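Local coordinates for Myo-inositol phosphohydrolase (Mitsuokella multacida, PDB 4WU3), which probably removes phosphate from inositol hexakisphosphate as a phytase of the protein-tyrosine-phosphatase-like family, and binds inositol-(1,3,4,5)-tetrakisphosphate, at residues P110-P113 with S114-Y117. The protein carries 2 engineered substitutions. Numbering follows the deposited sequence.
Sequences PVKP and SQFY
The carbonyl oxygen of Lys112 takes the backbone N-H of Gln115, with O and N 2.9 Å apart. One residue further on the pattern repeats: Phe116 N donates to Pro113 O over 2.9 Å, bent only slightly at 160°. Pro113, its phi held by the ring, is the first residue of the 3-10 segment. On one flank the side chains of Lys112 and Gln115 run side by side in the same direction; the lysine CB lies 3.9 Å from Ser114 OG, and bends at chi3 and chi4 bring its CE to 4.1 Å from the same OG. Val111 covers another part of the turn, its CB 3.9 Å from Gln115 CB and its CG2 more loosely against Phe116 CB at 4.4 Å. With CG anti to the backbone N (chi1 -178°), Phe116 carries its ring away from the turn to Ile105 and Leu106 of helix 99-108. The backbone of Gln115 and Tyr117 bonds to Trp237 and that of Phe116 to Asn205, whose side-chain amide also binds Ser114 O and Phe116 O. This is a short 3-10 segment of two successive turns, linking helix 99-108 to strand 116-122, which runs between parallel neighbours 237-241 and 205-211 in a five-stranded mixed sheet of the PTP-like fold.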
loop_
_atom_site.group_PDB
_atom_site.type_symbol
_atom_site.label_atom_id
_atom_site.label_comp_id
_atom_site.label_asym_id
_atom_site.label_seq_id
_atom_site.Cartn_x
_atom_site.Cartn_y
_atom_site.Cartn_z
ATOM N N PRO A 110 -25.780 -28.714 1.107
ATOM C CA PRO A 110 -26.136 -30.120 1.156
ATOM C C PRO A 110 -25.239 -30.943 2.080
ATOM O O PRO A 110 -24.771 -32.009 1.694
ATOM C CB PRO A 110 -25.980 -30.562 -0.301
ATOM C CG PRO A 110 -24.903 -29.680 -0.836
ATOM C CD PRO A 110 -25.031 -28.365 -0.112
ATOM N N VAL A 111 -25.012 -30.452 3.294
ATOM C CA VAL A 111 -24.345 -31.243 4.323
ATOM C C VAL A 111 -25.059 -31.012 5.641
ATOM O O VAL A 111 -25.873 -30.100 5.758
ATOM C CB VAL A 111 -22.841 -30.889 4.487
ATOM C CG1 VAL A 111 -22.080 -31.216 3.217
ATOM C CG2 VAL A 111 -22.661 -29.424 4.848
ATOM N N LYS A 112 -24.748 -31.847 6.623
ATOM C CA LYS A 112 -25.192 -31.632 7.983
ATOM C C LYS A 112 -24.288 -30.615 8.646
ATOM O O LYS A 112 -23.171 -30.403 8.200
ATOM C CB LYS A 112 -25.146 -32.939 8.763
ATOM C CG LYS A 112 -25.976 -34.054 8.137
ATOM C CD LYS A 112 -26.061 -35.264 9.058
ATOM C CE LYS A 112 -24.768 -36.073 9.073
ATOM N NZ LYS A 112 -24.385 -36.596 7.732
ATOM N N PRO A 113 -24.777 -29.962 9.709
ATOM C CA PRO A 113 -23.951 -29.013 10.432
ATOM C C PRO A 113 -22.587 -29.584 10.824
ATOM O O PRO A 113 -21.584 -28.866 10.776
ATOM C CB PRO A 113 -24.787 -28.710 11.675
ATOM C CG PRO A 113 -26.193 -28.870 11.217
ATOM C CD PRO A 113 -26.175 -29.940 10.161
ATOM N N SER A 114 -22.538 -30.859 11.201
ATOM C CA SER A 114 -21.272 -31.472 11.624
ATOM C C SER A 114 -20.196 -31.457 10.525
ATOM O O SER A 114 -19.007 -31.586 10.812
ATOM C CB SER A 114 -21.501 -32.909 12.117
ATOM O OG SER A 114 -22.109 -33.721 11.113
ATOM N N GLN A 115 -20.614 -31.283 9.279
ATOM C CA GLN A 115 -19.672 -31.187 8.168
ATOM C C GLN A 115 -19.404 -29.754 7.687
ATOM O O GLN A 115 -18.704 -29.543 6.703
ATOM C CB GLN A 115 -20.167 -32.043 7.009
ATOM C CG GLN A 115 -19.794 -33.499 7.192
ATOM C CD GLN A 115 -20.437 -34.101 8.415
ATOM O OE1 GLN A 115 -19.771 -34.548 9.344
ATOM N NE2 GLN A 115 -21.737 -34.147 8.396
ATOM N N PHE A 116 -19.936 -28.772 8.402
ATOM C CA PHE A 116 -19.906 -27.392 7.943
ATOM C C PHE A 116 -18.868 -26.609 8.745
ATOM O O PHE A 116 -18.870 -26.651 9.975
ATOM C CB PHE A 116 -21.302 -26.780 8.097
ATOM C CG PHE A 116 -21.416 -25.365 7.601
ATOM C CD1 PHE A 116 -21.731 -25.099 6.290
ATOM C CD2 PHE A 116 -21.241 -24.306 8.461
ATOM C CE1 PHE A 116 -21.835 -23.798 5.833
ATOM C CE2 PHE A 116 -21.353 -23.009 8.015
ATOM C CZ PHE A 116 -21.649 -22.753 6.696
ATOM N N TYR A 117 -17.978 -25.911 8.038
ATOM C CA TYR A 117 -16.943 -25.096 8.678
ATOM C C TYR A 117 -17.120 -23.627 8.317
ATOM O O TYR A 117 -17.031 -23.249 7.159
ATOM C CB TYR A 117 -15.539 -25.570 8.280
ATOM C CG TYR A 117 -15.210 -26.938 8.824
ATOM C CD1 TYR A 117 -15.736 -28.074 8.234
ATOM C CD2 TYR A 117 -14.396 -27.099 9.948
ATOM C CE1 TYR A 117 -15.463 -29.331 8.737
ATOM C CE2 TYR A 117 -14.123 -28.368 10.459
ATOM C CZ TYR A 117 -14.653 -29.476 9.840
ATOM O OH TYR A 117 -14.397 -30.754 10.310
#